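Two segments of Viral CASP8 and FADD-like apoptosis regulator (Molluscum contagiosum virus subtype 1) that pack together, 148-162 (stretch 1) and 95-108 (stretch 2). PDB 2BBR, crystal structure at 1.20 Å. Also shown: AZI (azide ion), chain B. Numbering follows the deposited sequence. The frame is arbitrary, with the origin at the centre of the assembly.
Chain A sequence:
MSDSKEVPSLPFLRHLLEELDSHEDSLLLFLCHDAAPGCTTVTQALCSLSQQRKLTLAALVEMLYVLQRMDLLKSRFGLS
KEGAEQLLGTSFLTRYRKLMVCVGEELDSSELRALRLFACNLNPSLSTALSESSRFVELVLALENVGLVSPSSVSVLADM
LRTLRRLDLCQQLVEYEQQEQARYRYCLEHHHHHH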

# COMPACT_ATOMS: atom_id res chain seq x y z
N LEU A 148 -8.17 7.29 -13.27
CA LEU A 148 -8.53 5.97 -13.79
C LEU A 148 -8.86 4.96 -12.69
O LEU A 148 -9.63 4.02 -12.93
CB LEU A 148 -7.43 5.43 -14.70
CG LEU A 148 -7.47 6.04 -16.11
CD1 LEU A 148 -6.21 5.66 -16.88
CD2 LEU A 148 -8.71 5.55 -16.84
N VAL A 149 -8.28 5.14 -11.51
CA VAL A 149 -8.56 4.28 -10.37
C VAL A 149 -8.63 5.13 -9.12
O VAL A 149 -8.13 6.26 -9.08
CB VAL A 149 -7.48 3.18 -10.15
CG1 VAL A 149 -7.33 2.33 -11.39
CG2 VAL A 149 -6.16 3.81 -9.77
N SER A 150 -9.27 4.59 -8.09
CA SER A 150 -9.41 5.27 -6.81
C SER A 150 -9.71 4.19 -5.79
O SER A 150 -9.90 3.03 -6.16
CB SER A 150 -10.57 6.26 -6.85
OG SER A 150 -11.79 5.55 -6.88
N PRO A 151 -9.76 4.54 -4.50
CA PRO A 151 -10.05 3.51 -3.49
C PRO A 151 -11.41 2.83 -3.68
O PRO A 151 -11.64 1.74 -3.17
CB PRO A 151 -9.95 4.28 -2.18
CG PRO A 151 -8.92 5.33 -2.49
CD PRO A 151 -9.36 5.80 -3.86
N SER A 152 -12.31 3.47 -4.43
CA SER A 152 -13.64 2.92 -4.67
C SER A 152 -13.78 2.24 -6.03
O SER A 152 -14.72 1.48 -6.26
CB SER A 152 -14.69 4.03 -4.57
OG SER A 152 -14.66 4.64 -3.30
N SER A 153 -12.84 2.50 -6.93
CA SER A 153 -12.89 1.93 -8.27
C SER A 153 -11.54 1.46 -8.76
O SER A 153 -10.63 2.27 -8.99
CB SER A 153 -13.44 2.97 -9.25
OG SER A 153 -13.37 2.51 -10.59
N VAL A 154 -11.39 0.15 -8.92
CA VAL A 154 -10.13 -0.42 -9.40
C VAL A 154 -10.35 -1.32 -10.61
O VAL A 154 -9.45 -2.04 -11.02
CB VAL A 154 -9.41 -1.22 -8.28
CG1 VAL A 154 -9.05 -0.30 -7.12
CG2 VAL A 154 -10.29 -2.36 -7.79
N SER A 155 -11.54 -1.26 -11.20
CA SER A 155 -11.85 -2.11 -12.35
C SER A 155 -10.89 -1.93 -13.53
O SER A 155 -10.64 -2.89 -14.25
CB SER A 155 -13.30 -1.89 -12.82
OG SER A 155 -13.50 -0.57 -13.29
N VAL A 156 -10.37 -0.73 -13.73
CA VAL A 156 -9.43 -0.52 -14.83
C VAL A 156 -8.20 -1.40 -14.60
O VAL A 156 -7.70 -2.04 -15.52
CB VAL A 156 -9.01 0.96 -14.95
CG1 VAL A 156 -7.85 1.09 -15.93
CG2 VAL A 156 -10.19 1.79 -15.43
N LEU A 157 -7.71 -1.41 -13.36
CA LEU A 157 -6.55 -2.23 -13.03
C LEU A 157 -6.90 -3.71 -13.10
O LEU A 157 -6.09 -4.53 -13.53
CB LEU A 157 -6.04 -1.89 -11.63
CG LEU A 157 -4.85 -0.93 -11.56
CD1 LEU A 157 -4.57 -0.56 -10.12
CD2 LEU A 157 -3.64 -1.59 -12.21
N ALA A 158 -8.11 -4.07 -12.66
CA ALA A 158 -8.54 -5.46 -12.73
C ALA A 158 -8.55 -5.90 -14.20
O ALA A 158 -8.12 -7.01 -14.53
CB ALA A 158 -9.93 -5.62 -12.13
N ASP A 159 -9.04 -5.02 -15.07
CA ASP A 159 -9.09 -5.30 -16.50
C ASP A 159 -7.69 -5.51 -17.06
O ASP A 159 -7.47 -6.39 -17.90
CB ASP A 159 -9.74 -4.15 -17.27
CG ASP A 159 -11.21 -3.99 -16.98
OD1 ASP A 159 -11.85 -4.96 -16.52
OD2 ASP A 159 -11.74 -2.89 -17.23
N MET A 160 -6.74 -4.69 -16.61
CA MET A 160 -5.37 -4.80 -17.07
C MET A 160 -4.78 -6.15 -16.64
O MET A 160 -4.09 -6.81 -17.42
CB MET A 160 -4.53 -3.65 -16.50
CG MET A 160 -4.85 -2.30 -17.13
SD MET A 160 -4.27 -0.87 -16.19
CE MET A 160 -2.51 -1.23 -16.05
N LEU A 161 -5.07 -6.55 -15.41
CA LEU A 161 -4.57 -7.83 -14.91
C LEU A 161 -5.21 -9.00 -15.66
O LEU A 161 -4.56 -10.02 -15.90
CB LEU A 161 -4.84 -7.93 -13.41
CG LEU A 161 -4.00 -6.95 -12.57
CD1 LEU A 161 -4.59 -6.80 -11.17
CD2 LEU A 161 -2.56 -7.45 -12.50
N ARG A 162 -6.48 -8.84 -16.04
CA ARG A 162 -7.17 -9.89 -16.78
C ARG A 162 -6.51 -10.05 -18.15
O ARG A 162 -6.29 -11.17 -18.62
CB ARG A 162 -8.65 -9.55 -16.95
CG ARG A 162 -9.45 -10.69 -17.58
CD ARG A 162 -10.91 -10.32 -17.82
NE ARG A 162 -11.60 -9.95 -16.58
CZ ARG A 162 -11.93 -8.71 -16.25
NH1 ARG A 162 -11.63 -7.70 -17.05
NH2 ARG A 162 -12.56 -8.48 -15.10
N1 AZI B . -4.81 -6.59 5.95
N2 AZI B . -4.82 -6.17 4.86
N3 AZI B . -4.86 -5.82 3.75
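Stretch 2 (95-108) RYRKLMVCVGEELD

Stretch 2 lies on stretch 1 through a modest, largely apolar contact that buries 358 Å² over both sides and includes no hydrogen bond between the two segments. Its backbone is helical from Arg95 on, with phi/psi values near -60/-40 and i to i+4 bonds such as Leu99 N to Arg95 O at 2.8 Å; a type I turn spans Gly104 to Leu107. The partner begins as a loop, in which Ser150 N bonds to Ser153 O at 2.8 Å and Ser153 N to Ser150 O at 3.1 Å, and becomes helical from Ser155 onward.

The pairing of residues fixes the direction: contacts advance from Pro151 with Tyr96 to Leu161 with Leu107, so both chains run the same general way. The backbones are closest at the loop, where the CA atoms of Pro151 and Tyr96 are 5.6 Å apart; along the helix the spacing is wider and steady, 10.0 Å between the CA atoms of Leu157 and Met100 and 10.0 Å between those of Leu161 and Leu107.

Tyr96 is the main anchor, with 94 Å² covered. Its chi1 of 169° (t) and chi2 of 64° set one face of the ring against the Ser150-Pro151 backbone: Pro151 CA lies 3.8 Å from the centroid of the Tyr96 ring and 14° off its normal, a CH-pi contact over the face. Pro151 CG comes within 3.6 Å of Tyr96 CD2, while Val154 CG1 approaches Tyr96 CE1 obliquely at 3.6 Å. Near the ring's end, Val149 CG2 is 3.9 Å from Tyr96 OH.

Further along, side chains bridge the wider gap. Met100 starts sideways, but chi1 and chi2 in m bring its end nearer, placing SD 4.0 Å from Leu157 CD1. One helical turn after Leu157, Leu161 spans two partners: its CD1 is 4.4 Å from Val103 CG1, and its CD2 is 4.2 Å from Leu107 CD2.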

# COMPACT_ATOMS: atom_id res chain seq x y z
N ARG A 95 -7.56 -1.09 3.18
CA ARG A 95 -7.44 -2.32 2.44
C ARG A 95 -6.98 -2.01 1.01
O ARG A 95 -6.20 -2.75 0.43
CB ARG A 95 -8.79 -3.05 2.43
CG ARG A 95 -8.88 -4.24 1.49
CD ARG A 95 -7.79 -5.28 1.72
NE ARG A 95 -8.05 -6.44 0.88
CZ ARG A 95 -7.16 -7.38 0.59
NH1 ARG A 95 -5.93 -7.30 1.08
NH2 ARG A 95 -7.50 -8.39 -0.20
N TYR A 96 -7.45 -0.89 0.47
CA TYR A 96 -7.06 -0.48 -0.88
C TYR A 96 -5.54 -0.38 -1.02
O TYR A 96 -4.95 -1.00 -1.90
CB TYR A 96 -7.69 0.87 -1.24
CG TYR A 96 -7.14 1.49 -2.51
CD1 TYR A 96 -7.29 0.86 -3.74
CD2 TYR A 96 -6.44 2.69 -2.46
CE1 TYR A 96 -6.76 1.42 -4.90
CE2 TYR A 96 -5.90 3.25 -3.61
CZ TYR A 96 -6.06 2.61 -4.83
OH TYR A 96 -5.54 3.16 -5.97
N ARG A 97 -4.91 0.40 -0.14
CA ARG A 97 -3.46 0.58 -0.22
C ARG A 97 -2.69 -0.70 0.07
O ARG A 97 -1.71 -1.01 -0.61
CB ARG A 97 -3.02 1.69 0.74
CG ARG A 97 -3.64 3.06 0.50
CD ARG A 97 -2.87 3.86 -0.52
NE ARG A 97 -3.58 5.09 -0.87
CZ ARG A 97 -3.53 5.64 -2.08
NH1 ARG A 97 -2.80 5.08 -3.03
NH2 ARG A 97 -4.25 6.73 -2.34
N LYS A 98 -3.11 -1.43 1.10
CA LYS A 98 -2.42 -2.66 1.45
C LYS A 98 -2.53 -3.69 0.32
O LYS A 98 -1.55 -4.36 -0.01
CB LYS A 98 -2.98 -3.22 2.75
CG LYS A 98 -2.62 -2.38 3.97
CD LYS A 98 -3.18 -2.95 5.27
CE LYS A 98 -4.67 -2.71 5.39
NZ LYS A 98 -5.25 -3.46 6.54
N LEU A 99 -3.71 -3.79 -0.28
CA LEU A 99 -3.91 -4.73 -1.38
C LEU A 99 -3.03 -4.39 -2.57
O LEU A 99 -2.43 -5.27 -3.18
CB LEU A 99 -5.38 -4.72 -1.82
CG LEU A 99 -5.73 -5.59 -3.04
CD1 LEU A 99 -5.31 -7.03 -2.81
CD2 LEU A 99 -7.22 -5.51 -3.30
N MET A 100 -2.94 -3.11 -2.91
CA MET A 100 -2.11 -2.71 -4.04
C MET A 100 -0.65 -3.08 -3.81
O MET A 100 0.04 -3.52 -4.73
CB MET A 100 -2.25 -1.21 -4.31
CG MET A 100 -3.63 -0.80 -4.83
SD MET A 100 -4.15 -1.67 -6.34
CE MET A 100 -5.43 -2.71 -5.67
N VAL A 101 -0.15 -2.89 -2.59
CA VAL A 101 1.23 -3.25 -2.31
C VAL A 101 1.42 -4.75 -2.50
O VAL A 101 2.38 -5.19 -3.14
CB VAL A 101 1.64 -2.88 -0.86
CG1 VAL A 101 2.99 -3.51 -0.53
CG2 VAL A 101 1.72 -1.36 -0.72
N CYS A 102 0.51 -5.54 -1.95
CA CYS A 102 0.62 -6.98 -2.05
C CYS A 102 0.54 -7.49 -3.48
O CYS A 102 1.29 -8.39 -3.86
CB CYS A 102 -0.44 -7.65 -1.17
SG CYS A 102 -0.09 -7.39 0.59
N VAL A 103 -0.36 -6.93 -4.28
CA VAL A 103 -0.49 -7.34 -5.67
C VAL A 103 0.81 -7.00 -6.40
O VAL A 103 1.30 -7.80 -7.21
CB VAL A 103 -1.68 -6.63 -6.35
CG1 VAL A 103 -1.64 -6.83 -7.86
CG2 VAL A 103 -2.98 -7.19 -5.79
N GLY A 104 1.38 -5.84 -6.11
CA GLY A 104 2.62 -5.45 -6.75
C GLY A 104 3.74 -6.43 -6.49
O GLY A 104 4.60 -6.65 -7.34
N GLU A 105 3.74 -7.04 -5.30
CA GLU A 105 4.78 -8.00 -4.96
C GLU A 105 4.56 -9.37 -5.59
O GLU A 105 5.43 -10.24 -5.51
CB GLU A 105 4.89 -8.13 -3.44
CG GLU A 105 5.33 -6.85 -2.73
CD GLU A 105 6.62 -6.29 -3.28
OE1 GLU A 105 6.60 -5.19 -3.87
OE2 GLU A 105 7.67 -6.96 -3.13
N GLU A 106 3.40 -9.57 -6.21
CA GLU A 106 3.08 -10.84 -6.87
C GLU A 106 3.33 -10.77 -8.37
O GLU A 106 3.06 -11.72 -9.11
CB GLU A 106 1.62 -11.22 -6.62
CG GLU A 106 1.28 -11.52 -5.17
CD GLU A 106 2.01 -12.74 -4.64
OE1 GLU A 106 1.94 -12.98 -3.41
OE2 GLU A 106 2.65 -13.46 -5.43
N LEU A 107 3.82 -9.62 -8.81
CA LEU A 107 4.11 -9.41 -10.22
C LEU A 107 5.61 -9.41 -10.47
O LEU A 107 6.38 -8.92 -9.64
CB LEU A 107 3.53 -8.06 -10.68
CG LEU A 107 2.01 -7.90 -10.63
CD1 LEU A 107 1.65 -6.42 -10.67
CD2 LEU A 107 1.37 -8.65 -11.78
N ASP A 108 6.03 -9.97 -11.59
CA ASP A 108 7.45 -9.96 -11.93
C ASP A 108 7.68 -8.75 -12.83
O ASP A 108 6.73 -8.07 -13.22
CB ASP A 108 7.86 -11.27 -12.63
CG ASP A 108 7.04 -11.56 -13.88
OD1 ASP A 108 6.97 -10.68 -14.76
OD2 ASP A 108 6.48 -12.67 -13.97